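PDB 4PE6: putative ABC transporter from Thermobispora bispora, which is probably the solute-binding component of an ABC importer, likely for sugars or related compounds, and holds a trihydroxybutanoic acid in its cleft. Local coordinates for residues D130-A135 with A162-T167; P138-I143 with K170-Y175; N148-R153 with T180-T185; I230-F235 with I250-V255. All blocks are in the same frame, centred on the assembly; numbering follows the deposited sequence.

Interaction 1. Residues D130-A135 with A162-T167; sequences DWATYA and AEMYET. With LTH ((2R,3S)-2,3,4-trihydroxybutanoic acid), chain C.
One face of the W131 indole carries the selenium of M164, and LTH O4 lies at the ring edge, in its plane. This is a Met-aromatic contact, here made by selenomethionine, between two helices of a periplasmic-binding-protein fold. SE sits 3.3 Å above the ring plane, off-centre toward the rim, and comes closest to W131 CE3, at 3.4 Å. The terminal methyl CE of M164 follows it over the six-membered ring, 3.9 Å from the centroid, as a CH-pi contact. The bend at chi3 of M164 (-83°) lets both atoms use the same face. W131 has CG anti to its backbone N (chi1 174°), and the indole reaches the bound acid. W131 CZ3 is 3.5 Å from LTH O4. W131 is thus a pocket residue, and M164, packed on its face, is a second-shell residue. The ligand's hydrogen bonds come from other residues, among them D113, S259, N30 and R33.

The helix axes approach to 8.8 Å and cross at -41°. A132 is the small residue at this crossing. Its CB meets M164 CB and T167 CB, and this lets the backbones come close. No hydrogen bond joins the two segments. T133 OG1 bonds back to V129 O. T167 OG1 likewise donates to E163 O, one turn earlier in its own helix. T167 CG2 is left facing the neighbouring helix, 3.7 Å from T133 OG1.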
loop_
_atom_site.group_PDB
_atom_site.type_symbol
_atom_site.label_atom_id
_atom_site.label_comp_id
_atom_site.label_asym_id
_atom_site.label_seq_id
_atom_site.Cartn_x
_atom_site.Cartn_y
_atom_site.Cartn_z
ATOM N N ASP A 130 6.667 9.998 1.252
ATOM C CA ASP A 130 6.727 10.398 -0.152
ATOM C C ASP A 130 5.364 10.258 -0.838
ATOM O O ASP A 130 4.944 11.147 -1.573
ATOM C CB ASP A 130 7.769 9.583 -0.906
ATOM C CG ASP A 130 9.195 10.027 -0.606
ATOM O OD1 ASP A 130 9.379 11.025 0.123
ATOM O OD2 ASP A 130 10.119 9.350 -1.080
ATOM N N TRP A 131 4.692 9.130 -0.587
ATOM C CA TRP A 131 3.359 8.889 -1.141
ATOM C C TRP A 131 2.429 10.004 -0.739
ATOM O O TRP A 131 1.873 10.686 -1.585
ATOM C CB TRP A 131 2.840 7.532 -0.672
ATOM C CG TRP A 131 1.409 7.186 -1.043
ATOM C CD1 TRP A 131 0.521 7.932 -1.763
ATOM C CD2 TRP A 131 0.719 6.006 -0.654
ATOM N NE1 TRP A 131 -0.700 7.263 -1.862
ATOM C CE2 TRP A 131 -0.597 6.083 -1.188
ATOM C CE3 TRP A 131 1.076 4.890 0.101
ATOM C CZ2 TRP A 131 -1.551 5.084 -0.989
ATOM C CZ3 TRP A 131 0.116 3.881 0.288
ATOM C CH2 TRP A 131 -1.178 3.989 -0.278
ATOM N N ALA A 132 2.277 10.219 0.565
ATOM C CA ALA A 132 1.374 11.281 1.021
ATOM C C ALA A 132 1.701 12.641 0.423
ATOM O O ALA A 132 0.799 13.426 0.159
ATOM C CB ALA A 132 1.337 11.351 2.551
ATOM N N THR A 133 2.997 12.931 0.206
ATOM C CA THR A 133 3.396 14.208 -0.344
ATOM C C THR A 133 3.025 14.275 -1.829
ATOM O O THR A 133 2.480 15.272 -2.288
ATOM C CB THR A 133 4.916 14.457 -0.118
ATOM O OG1 THR A 133 5.201 14.394 1.284
ATOM C CG2 THR A 133 5.359 15.843 -0.650
ATOM N N TYR A 134 3.303 13.208 -2.571
ATOM C CA TYR A 134 2.926 13.143 -3.987
ATOM C C TYR A 134 1.408 13.174 -4.201
ATOM O O TYR A 134 0.939 13.565 -5.268
ATOM C CB TYR A 134 3.497 11.888 -4.654
ATOM C CG TYR A 134 4.978 11.945 -4.957
ATOM C CD1 TYR A 134 5.538 13.031 -5.628
ATOM C CD2 TYR A 134 5.822 10.887 -4.599
ATOM C CE1 TYR A 134 6.896 13.070 -5.919
ATOM C CE2 TYR A 134 7.171 10.918 -4.876
ATOM C CZ TYR A 134 7.704 12.008 -5.536
ATOM O OH TYR A 134 9.038 12.035 -5.809
ATOM N N ALA A 135 0.643 12.777 -3.190
ATOM C CA ALA A 135 -0.824 12.747 -3.308
ATOM C C ALA A 135 -1.412 14.105 -2.972
ATOM O O ALA A 135 -2.445 14.480 -3.523
ATOM C CB ALA A 135 -1.404 11.704 -2.385
ATOM N N ALA A 162 -1.468 6.297 9.752
ATOM C CA ALA A 162 -1.312 7.326 10.744
ATOM C C ALA A 162 -0.212 8.305 10.306
ATOM O O ALA A 162 -0.366 9.518 10.445
ATOM C CB ALA A 162 -1.027 6.725 12.118
ATOM N N GLU A 163 0.871 7.768 9.742
ATOM C CA GLU A 163 1.994 8.581 9.283
ATOM C C GLU A 163 1.587 9.499 8.139
ATOM O O GLU A 163 1.947 10.700 8.113
ATOM C CB GLU A 163 3.176 7.704 8.840
ATOM C CG GLU A 163 4.390 8.541 8.454
ATOM C CD GLU A 163 5.691 7.774 8.329
ATOM O OE1 GLU A 163 5.730 6.717 7.677
ATOM O OE2 GLU A 163 6.696 8.270 8.874
HETATM N N MSE A 164 0.831 8.937 7.191
HETATM C CA MSE A 164 0.406 9.708 6.032
HETATM C C MSE A 164 -0.559 10.777 6.413
HETATM O O MSE A 164 -0.496 11.865 5.848
HETATM C CB MSE A 164 -0.153 8.791 4.938
HETATM C CG MSE A 164 0.955 7.841 4.488
HETATM SE SE MSE A 164 0.573 6.904 2.782
HETATM C CE MSE A 164 -0.525 5.438 3.417
ATOM N N TYR A 165 -1.428 10.518 7.389
ATOM C CA TYR A 165 -2.397 11.526 7.825
ATOM C C TYR A 165 -1.646 12.735 8.431
ATOM O O TYR A 165 -1.993 13.887 8.165
ATOM C CB TYR A 165 -3.463 10.951 8.806
ATOM C CG TYR A 165 -4.561 11.936 9.180
ATOM C CD1 TYR A 165 -5.324 12.561 8.190
ATOM C CD2 TYR A 165 -4.838 12.255 10.516
ATOM C CE1 TYR A 165 -6.310 13.480 8.510
ATOM C CE2 TYR A 165 -5.826 13.181 10.836
ATOM C CZ TYR A 165 -6.565 13.774 9.820
ATOM O OH TYR A 165 -7.539 14.691 10.091
ATOM N N GLU A 166 -0.615 12.478 9.227
ATOM C CA GLU A 166 0.184 13.571 9.761
ATOM C C GLU A 166 0.816 14.346 8.626
ATOM O O GLU A 166 0.858 15.582 8.663
ATOM C CB GLU A 166 1.282 13.073 10.714
ATOM C CG GLU A 166 0.748 12.428 11.970
ATOM C CD GLU A 166 -0.149 13.361 12.750
ATOM O OE1 GLU A 166 0.308 14.483 13.083
ATOM O OE2 GLU A 166 -1.323 12.987 13.004
ATOM N N THR A 167 1.323 13.634 7.623
ATOM C CA THR A 167 1.955 14.294 6.488
ATOM C C THR A 167 0.916 15.145 5.732
ATOM O O THR A 167 1.167 16.317 5.438
ATOM C CB THR A 167 2.622 13.297 5.525
ATOM O OG1 THR A 167 3.573 12.505 6.230
ATOM C CG2 THR A 167 3.330 14.005 4.414
HETATM O O1 LTH C . -3.497 0.612 0.418
HETATM C C1 LTH C . -3.164 -0.199 1.359
HETATM O O LTH C . -3.892 -1.081 1.861
HETATM C C2 LTH C . -1.702 -0.162 1.869
HETATM O O2 LTH C . -1.509 -1.096 2.961
HETATM C C3 LTH C . -1.314 1.212 2.373
HETATM O O3 LTH C . -2.187 1.605 3.430
HETATM C C4 LTH C . 0.125 1.152 2.924
HETATM O O4 LTH C . 0.978 0.858 1.786
#

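Interaction 2. Residues P138-I143 with K170-Y175; sequences PVLESI and KILAEY
L140 is the packed centre of this contact. It is buried and points at the end of helix 159-173. Its CB lies over the middle of one face of the Y175 ring, 4.0 Å from the centroid and only 5° off the normal. This is a CH-pi contact. Its CD1 meets three side chains: I171 CG2 at 3.8 Å, Y175 CD1 at 3.8 Å and L172 CD2 at 4.0 Å. L140 and L172 cross at about a right angle and touch through their methyl tips. Both leucines also rest on V178.

The other side is polar and more open. E141 is exposed. Its chain bends at chi2 (-73°), which swings the carboxylate round to the tyrosine. Y175 OH donates to E141 OE2 over 2.6 Å, and OE2 accepts on its anti lone pair. The carboxylate is turned 64° from the ring, with OE2 at the ring edge near its plane. K137 NZ is also hydrogen-bonded to Y175 OH, and makes a long, weak ion pair with E141 OE2. Its charge may help to keep E141 ionised. The phenol is therefore gripped at its tip while its face rests on leucine.

The segments lie where helices 128-142 and 159-173 run into turns, at I143 and Y175. They pack on strands 209-211 and 178-185, as helices flank the central parallel sheet in a lobe of a periplasmic binding protein.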
loop_
_atom_site.group_PDB
_atom_site.type_symbol
_atom_site.label_atom_id
_atom_site.label_comp_id
_atom_site.label_asym_id
_atom_site.label_seq_id
_atom_site.Cartn_x
_atom_site.Cartn_y
_atom_site.Cartn_z
ATOM N N PRO A 138 0.982 18.142 -5.199
ATOM C CA PRO A 138 0.595 18.489 -6.571
ATOM C C PRO A 138 -0.903 18.761 -6.731
ATOM O O PRO A 138 -1.312 19.547 -7.613
ATOM C CB PRO A 138 1.005 17.250 -7.397
ATOM C CG PRO A 138 1.854 16.408 -6.513
ATOM C CD PRO A 138 1.513 16.774 -5.095
ATOM N N VAL A 139 -1.710 18.123 -5.890
ATOM C CA VAL A 139 -3.152 18.326 -5.936
ATOM C C VAL A 139 -3.512 19.739 -5.476
ATOM O O VAL A 139 -4.299 20.439 -6.124
ATOM C CB VAL A 139 -3.887 17.239 -5.124
ATOM C CG1 VAL A 139 -5.341 17.592 -4.910
ATOM C CG2 VAL A 139 -3.773 15.893 -5.836
ATOM N N LEU A 140 -2.894 20.181 -4.391
ATOM C CA LEU A 140 -3.130 21.529 -3.909
ATOM C C LEU A 140 -2.590 22.578 -4.889
ATOM O O LEU A 140 -3.225 23.624 -5.091
ATOM C CB LEU A 140 -2.523 21.707 -2.527
ATOM C CG LEU A 140 -3.217 20.821 -1.475
ATOM C CD1 LEU A 140 -2.418 20.742 -0.194
ATOM C CD2 LEU A 140 -4.629 21.309 -1.189
ATOM N N GLU A 141 -1.433 22.305 -5.492
ATOM C CA GLU A 141 -0.917 23.192 -6.528
ATOM C C GLU A 141 -1.893 23.292 -7.693
ATOM O O GLU A 141 -2.112 24.380 -8.209
ATOM C CB GLU A 141 0.454 22.750 -7.048
ATOM C CG GLU A 141 1.593 22.963 -6.070
ATOM C CD GLU A 141 1.994 24.420 -5.912
ATOM O OE1 GLU A 141 2.263 25.107 -6.928
ATOM O OE2 GLU A 141 2.074 24.865 -4.750
ATOM N N SER A 142 -2.481 22.170 -8.095
ATOM C CA SER A 142 -3.399 22.149 -9.245
ATOM C C SER A 142 -4.671 22.968 -9.027
ATOM O O SER A 142 -5.343 23.322 -9.993
ATOM C CB SER A 142 -3.772 20.719 -9.635
ATOM O OG SER A 142 -4.856 20.252 -8.838
ATOM N N ILE A 143 -5.012 23.287 -7.777
ATOM C CA ILE A 143 -6.178 24.143 -7.514
ATOM C C ILE A 143 -5.727 25.550 -7.093
ATOM O O ILE A 143 -6.473 26.322 -6.472
ATOM C CB ILE A 143 -7.157 23.489 -6.500
ATOM C CG1 ILE A 143 -6.516 23.303 -5.122
ATOM C CG2 ILE A 143 -7.612 22.136 -7.029
ATOM C CD1 ILE A 143 -7.472 22.913 -4.011
ATOM N N LYS A 170 0.197 18.292 7.643
ATOM C CA LYS A 170 1.350 19.188 7.544
ATOM C C LYS A 170 1.383 19.963 6.228
ATOM O O LYS A 170 1.590 21.171 6.214
ATOM C CB LYS A 170 2.631 18.397 7.695
ATOM C CG LYS A 170 3.843 19.280 7.848
ATOM C CD LYS A 170 5.117 18.457 7.872
ATOM C CE LYS A 170 6.343 19.363 7.973
ATOM N NZ LYS A 170 7.410 18.912 7.032
ATOM N N ILE A 171 1.187 19.263 5.123
ATOM C CA ILE A 171 1.149 19.890 3.821
ATOM C C ILE A 171 -0.030 20.863 3.737
ATOM O O ILE A 171 0.123 21.984 3.249
ATOM C CB ILE A 171 1.122 18.839 2.700
ATOM C CG1 ILE A 171 2.450 18.081 2.688
ATOM C CG2 ILE A 171 0.832 19.474 1.341
ATOM C CD1 ILE A 171 2.434 16.837 1.814
ATOM N N LEU A 172 -1.199 20.463 4.223
ATOM C CA LEU A 172 -2.351 21.352 4.195
ATOM C C LEU A 172 -2.073 22.653 4.942
ATOM O O LEU A 172 -2.510 23.712 4.515
ATOM C CB LEU A 172 -3.584 20.690 4.802
ATOM C CG LEU A 172 -4.299 19.726 3.866
ATOM C CD1 LEU A 172 -5.266 18.884 4.674
ATOM C CD2 LEU A 172 -5.021 20.489 2.779
ATOM N N ALA A 173 -1.333 22.569 6.039
ATOM C CA ALA A 173 -1.011 23.746 6.851
ATOM C C ALA A 173 -0.177 24.780 6.081
ATOM O O ALA A 173 -0.169 25.964 6.439
ATOM C CB ALA A 173 -0.293 23.314 8.119
ATOM N N GLU A 174 0.526 24.334 5.045
ATOM C CA GLU A 174 1.299 25.224 4.184
ATOM C C GLU A 174 0.443 25.956 3.150
ATOM O O GLU A 174 0.945 26.830 2.449
ATOM C CB GLU A 174 2.395 24.443 3.467
ATOM C CG GLU A 174 3.398 23.825 4.421
ATOM C CD GLU A 174 4.364 22.889 3.737
ATOM O OE1 GLU A 174 4.287 22.723 2.491
ATOM O OE2 GLU A 174 5.203 22.327 4.464
ATOM N N TYR A 175 -0.836 25.587 3.047
ATOM C CA TYR A 175 -1.790 26.269 2.174
ATOM C C TYR A 175 -2.982 26.821 2.994
ATOM O O TYR A 175 -4.063 26.224 3.027
ATOM C CB TYR A 175 -2.272 25.310 1.064
ATOM C CG TYR A 175 -1.190 24.824 0.113
ATOM C CD1 TYR A 175 -0.322 23.790 0.471
ATOM C CD2 TYR A 175 -1.037 25.390 -1.149
ATOM C CE1 TYR A 175 0.662 23.350 -0.389
ATOM C CE2 TYR A 175 -0.059 24.947 -2.023
ATOM C CZ TYR A 175 0.788 23.926 -1.646
ATOM O OH TYR A 175 1.770 23.492 -2.514
#

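Interaction 3. Residues N148-R153 with T180-T185; sequences NVIVVR and TVATVT
T180 starts the pairing of two parallel strands, whose axes run 4.5 Å apart. Its CA-H points at V149 O, and its CG2 reaches V151 CG2 at 4.0 Å. V181 N donates to the same V149 O over 2.9 Å. V181 CG1 lies along N148, meeting CB, CG and OD1, while N148 ND2 bonds to T206 O. V181 CG2 takes the crowded position between its own N and carbonyl carbon and meets I150 CG1. A182 O accepts from V151 N at 3.0 Å. T183 faces the same side as V151 and R153. Its CG2 lies 4.2 Å from R153 CD, where the arginine chain passes before bending at chi3 (63°). The R153 tip leads off to a salt bridge with E161 and a cation-pi contact with Y165, both on helix 159-173. V184 bonds through both its N and its O to strand 148-153. Its N donates to V151 O, and its O accepts from R153 N at 2.8 Å, with a nearly straight N-H (170°). V184 CG2 meets V152 CG2 at 3.9 Å. T185 pairs with R153 and ends the run.

The strands join through helix 159-173 in a beta-alpha-beta crossover, and 178-185 is an outermost strand of the sheet. Helix 159-173 covers the V151 face, while helix 190-200 covers the face of I150, V152 and V184. The strand is therefore held by backbone polarity, and the valine and threonine side chains add mainly apolar contact.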
loop_
_atom_site.group_PDB
_atom_site.type_symbol
_atom_site.label_atom_id
_atom_site.label_comp_id
_atom_site.label_asym_id
_atom_site.label_seq_id
_atom_site.Cartn_x
_atom_site.Cartn_y
_atom_site.Cartn_z
ATOM N N ASN A 148 -11.758 24.380 -1.630
ATOM C CA ASN A 148 -12.271 23.453 -0.653
ATOM C C ASN A 148 -11.819 22.037 -0.981
ATOM O O ASN A 148 -11.855 21.604 -2.137
ATOM C CB ASN A 148 -13.799 23.513 -0.618
ATOM C CG ASN A 148 -14.325 24.859 -0.165
ATOM O OD1 ASN A 148 -13.755 25.502 0.735
ATOM N ND2 ASN A 148 -15.446 25.284 -0.752
ATOM N N VAL A 149 -11.374 21.322 0.038
ATOM C CA VAL A 149 -10.952 19.942 -0.138
ATOM C C VAL A 149 -11.583 18.976 0.846
ATOM O O VAL A 149 -11.957 19.354 1.986
ATOM C CB VAL A 149 -9.424 19.787 -0.050
ATOM C CG1 VAL A 149 -8.747 20.606 -1.124
ATOM C CG2 VAL A 149 -8.927 20.164 1.333
ATOM N N ILE A 150 -11.677 17.715 0.411
ATOM C CA ILE A 150 -12.065 16.629 1.294
ATOM C C ILE A 150 -10.839 15.734 1.495
ATOM O O ILE A 150 -10.139 15.422 0.539
ATOM C CB ILE A 150 -13.231 15.813 0.712
ATOM C CG1 ILE A 150 -14.501 16.658 0.693
ATOM C CG2 ILE A 150 -13.439 14.511 1.483
ATOM C CD1 ILE A 150 -15.696 15.967 0.072
ATOM N N VAL A 151 -10.576 15.354 2.740
ATOM C CA VAL A 151 -9.548 14.367 3.039
ATOM C C VAL A 151 -10.232 13.030 3.284
ATOM O O VAL A 151 -11.104 12.922 4.152
ATOM C CB VAL A 151 -8.725 14.757 4.290
ATOM C CG1 VAL A 151 -7.626 13.728 4.583
ATOM C CG2 VAL A 151 -8.119 16.140 4.116
ATOM N N VAL A 152 -9.789 12.011 2.555
ATOM C CA VAL A 152 -10.257 10.655 2.736
ATOM C C VAL A 152 -9.104 9.832 3.257
ATOM O O VAL A 152 -8.132 9.593 2.551
ATOM C CB VAL A 152 -10.744 10.028 1.417
ATOM C CG1 VAL A 152 -11.230 8.620 1.678
ATOM C CG2 VAL A 152 -11.820 10.883 0.738
ATOM N N ARG A 153 -9.196 9.422 4.512
ATOM C CA ARG A 153 -8.151 8.645 5.137
ATOM C C ARG A 153 -8.097 7.208 4.626
ATOM O O ARG A 153 -9.095 6.637 4.129
ATOM C CB ARG A 153 -8.318 8.660 6.648
ATOM C CG ARG A 153 -8.194 10.060 7.222
ATOM C CD ARG A 153 -8.305 10.104 8.743
ATOM N NE ARG A 153 -7.225 9.378 9.387
ATOM C CZ ARG A 153 -6.952 9.440 10.697
ATOM N NH1 ARG A 153 -7.693 10.167 11.502
ATOM N NH2 ARG A 153 -5.951 8.753 11.208
ATOM N N THR A 180 -10.438 22.488 4.594
ATOM C CA THR A 180 -10.886 21.113 4.618
ATOM C C THR A 180 -12.355 21.153 5.011
ATOM O O THR A 180 -12.681 21.546 6.125
ATOM C CB THR A 180 -10.071 20.228 5.594
ATOM O OG1 THR A 180 -8.717 20.109 5.148
ATOM C CG2 THR A 180 -10.650 18.842 5.658
ATOM N N VAL A 181 -13.238 20.777 4.098
ATOM C CA VAL A 181 -14.672 20.866 4.352
ATOM C C VAL A 181 -15.250 19.569 4.896
ATOM O O VAL A 181 -16.385 19.566 5.392
ATOM C CB VAL A 181 -15.486 21.346 3.121
ATOM C CG1 VAL A 181 -15.153 22.805 2.800
ATOM C CG2 VAL A 181 -15.274 20.439 1.914
ATOM N N ALA A 182 -14.485 18.477 4.795
ATOM C CA ALA A 182 -14.833 17.215 5.435
ATOM C C ALA A 182 -13.637 16.267 5.495
ATOM O O ALA A 182 -12.775 16.268 4.602
ATOM C CB ALA A 182 -15.996 16.546 4.708
ATOM N N THR A 183 -13.566 15.500 6.576
ATOM C CA THR A 183 -12.665 14.371 6.674
ATOM C C THR A 183 -13.464 13.081 6.887
ATOM O O THR A 183 -14.319 12.987 7.781
ATOM C CB THR A 183 -11.659 14.562 7.814
ATOM O OG1 THR A 183 -11.066 15.867 7.686
ATOM C CG2 THR A 183 -10.564 13.490 7.777
ATOM N N VAL A 184 -13.152 12.083 6.078
ATOM C CA VAL A 184 -13.780 10.787 6.176
ATOM C C VAL A 184 -12.763 9.656 6.075
ATOM O O VAL A 184 -11.597 9.896 5.776
ATOM C CB VAL A 184 -14.877 10.630 5.116
ATOM C CG1 VAL A 184 -15.910 11.720 5.311
ATOM C CG2 VAL A 184 -14.308 10.656 3.696
ATOM N N THR A 185 -13.215 8.434 6.339
ATOM C CA THR A 185 -12.388 7.232 6.199
ATOM C C THR A 185 -12.807 6.424 4.968
ATOM O O THR A 185 -13.978 6.050 4.818
ATOM C CB THR A 185 -12.505 6.321 7.411
ATOM O OG1 THR A 185 -12.006 6.986 8.576
ATOM C CG2 THR A 185 -11.733 5.010 7.187
#

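Interaction 4. Residues I230-F235 with I250-V255; sequences IPAVTF and IDNGSV
S254 carries much of this contact. Its CB lies 3.6 Å from F235 CE2 and 3.5 Å from V233 O. OG is the tip, set anti to the carbonyl carbon (chi1 -71°). It accepts a nearly straight hydrogen bond from V233 N, 2.9 Å away (171° at H). It also donates to N252 OD1 over 2.8 Å, on a lone pair in the amide plane.

N252 OD1 accepts from S254 N as well, from above the amide plane. That bond makes an Asx turn. The other branch, ND2, reaches back to P231 O at 2.9 Å and to I230 O, but both bonds are bent and weak. G253 follows N252 with a positive phi of 100°. At these angles a CB would press on the preceding carbonyl O, and A232 CB packs close by.

Past the turn the chain becomes a parallel strand of the periplasmic-binding-protein sheet, with 255-258 beside 232-235. V255 N donates to V233 O over 3.0 Å. V255 O accepts from F235 N over 2.8 Å. T234 and V255 lie side by side, their CG2 methyls 3.9 Å apart, on the face covered by A135 and V139 of helix 128-142. T234 OG1 bonds to G212 N. On the other side, V233 CG2 sits over one face of the F235 ring, toward its rim, and A241 and Y244 of helix 239-247 touch that phenyl.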
loop_
_atom_site.group_PDB
_atom_site.type_symbol
_atom_site.label_atom_id
_atom_site.label_comp_id
_atom_site.label_asym_id
_atom_site.label_seq_id
_atom_site.Cartn_x
_atom_site.Cartn_y
_atom_site.Cartn_z
ATOM N N ILE A 230 -16.374 16.568 -11.420
ATOM C CA ILE A 230 -15.388 15.691 -10.839
ATOM C C ILE A 230 -14.185 16.573 -10.387
ATOM O O ILE A 230 -13.611 17.289 -11.195
ATOM C CB ILE A 230 -14.955 14.611 -11.867
ATOM C CG1 ILE A 230 -16.176 13.844 -12.439
ATOM C CG2 ILE A 230 -13.927 13.653 -11.281
ATOM C CD1 ILE A 230 -16.983 13.039 -11.432
ATOM N N PRO A 231 -13.831 16.557 -9.094
ATOM C CA PRO A 231 -12.645 17.327 -8.651
ATOM C C PRO A 231 -11.328 16.666 -8.990
ATOM O O PRO A 231 -11.317 15.586 -9.556
ATOM C CB PRO A 231 -12.818 17.369 -7.129
ATOM C CG PRO A 231 -13.528 16.100 -6.824
ATOM C CD PRO A 231 -14.480 15.866 -7.964
ATOM N N ALA A 232 -10.200 17.301 -8.634
ATOM C CA ALA A 232 -8.916 16.594 -8.666
ATOM C C ALA A 232 -8.965 15.485 -7.629
ATOM O O ALA A 232 -9.347 15.720 -6.487
ATOM C CB ALA A 232 -7.746 17.544 -8.389
ATOM N N VAL A 233 -8.621 14.270 -8.032
ATOM C CA VAL A 233 -8.647 13.117 -7.132
ATOM C C VAL A 233 -7.321 12.359 -7.113
ATOM O O VAL A 233 -6.407 12.609 -7.917
ATOM C CB VAL A 233 -9.805 12.137 -7.483
ATOM C CG1 VAL A 233 -11.159 12.803 -7.278
ATOM C CG2 VAL A 233 -9.684 11.628 -8.907
ATOM N N THR A 234 -7.212 11.429 -6.175
ATOM C CA THR A 234 -6.041 10.575 -6.049
ATOM C C THR A 234 -6.478 9.183 -6.459
ATOM O O THR A 234 -7.109 8.478 -5.687
ATOM C CB THR A 234 -5.499 10.572 -4.609
ATOM O OG1 THR A 234 -6.543 10.225 -3.682
ATOM C CG2 THR A 234 -4.945 11.939 -4.251
ATOM N N PHE A 235 -6.179 8.809 -7.705
ATOM C CA PHE A 235 -6.647 7.555 -8.238
ATOM C C PHE A 235 -5.927 6.350 -7.680
ATOM O O PHE A 235 -4.747 6.407 -7.344
ATOM C CB PHE A 235 -6.459 7.529 -9.759
ATOM C CG PHE A 235 -7.458 8.350 -10.493
ATOM C CD1 PHE A 235 -8.803 8.003 -10.461
ATOM C CD2 PHE A 235 -7.067 9.443 -11.240
ATOM C CE1 PHE A 235 -9.739 8.751 -11.144
ATOM C CE2 PHE A 235 -8.011 10.192 -11.932
ATOM C CZ PHE A 235 -9.342 9.840 -11.880
ATOM N N ILE A 250 -9.267 13.179 -18.157
ATOM C CA ILE A 250 -9.307 13.988 -16.958
ATOM C C ILE A 250 -7.980 14.740 -16.893
ATOM O O ILE A 250 -6.908 14.140 -16.903
ATOM C CB ILE A 250 -9.563 13.152 -15.676
ATOM C CG1 ILE A 250 -10.916 12.414 -15.755
ATOM C CG2 ILE A 250 -9.500 14.033 -14.429
ATOM C CD1 ILE A 250 -12.139 13.312 -15.702
ATOM N N ASP A 251 -8.077 16.063 -16.886
ATOM C CA ASP A 251 -6.921 16.930 -16.912
ATOM C C ASP A 251 -7.160 18.046 -15.928
ATOM O O ASP A 251 -7.272 19.210 -16.309
ATOM C CB ASP A 251 -6.733 17.499 -18.321
ATOM C CG ASP A 251 -5.335 18.012 -18.545
ATOM O OD1 ASP A 251 -4.434 17.167 -18.721
ATOM O OD2 ASP A 251 -5.140 19.250 -18.539
ATOM N N ASN A 252 -7.280 17.686 -14.655
ATOM C CA ASN A 252 -7.674 18.645 -13.628
ATOM C C ASN A 252 -6.809 18.609 -12.370
ATOM O O ASN A 252 -7.212 19.122 -11.326
ATOM C CB ASN A 252 -9.124 18.366 -13.234
ATOM C CG ASN A 252 -9.303 17.006 -12.581
ATOM O OD1 ASN A 252 -8.375 16.192 -12.529
ATOM N ND2 ASN A 252 -10.509 16.745 -12.093
ATOM N N GLY A 253 -5.630 18.008 -12.464
ATOM C CA GLY A 253 -4.729 17.918 -11.320
ATOM C C GLY A 253 -4.784 16.565 -10.645
ATOM O O GLY A 253 -4.092 16.343 -9.645
ATOM N N SER A 254 -5.623 15.659 -11.158
ATOM C CA SER A 254 -5.698 14.312 -10.602
ATOM C C SER A 254 -4.345 13.641 -10.680
ATOM O O SER A 254 -3.558 13.951 -11.563
ATOM C CB SER A 254 -6.788 13.485 -11.288
ATOM O OG SER A 254 -8.068 13.968 -10.900
ATOM N N VAL A 255 -4.053 12.767 -9.713
ATOM C CA VAL A 255 -2.779 12.021 -9.664
ATOM C C VAL A 255 -3.028 10.536 -9.434
ATOM O O VAL A 255 -4.138 10.127 -9.080
ATOM C CB VAL A 255 -1.837 12.562 -8.582
ATOM C CG1 VAL A 255 -1.445 13.985 -8.913
ATOM C CG2 VAL A 255 -2.485 12.454 -7.196
#

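How the interactions relate
Interactions 1 and 2 hold the same two helices, 128-142 and 159-173, at points about 12 Å apart between centres. Interaction 1 is buried and borders the ligand; interaction 2 is partly exposed and adds a hydrogen bond on its exposed side. Interaction 3 joins the strands before and after helix 159-173. Its backbone bonds contrast with the side-chain packing of the helices, and L172 and Y165 link it to them. Interaction 4 is also buried and lies in the same sheet, but mixes strand pairing with side-chain bonds at a turn. It touches helix 128-142 through A135, V139 and S142. Interactions 3 and 4 do not touch each other.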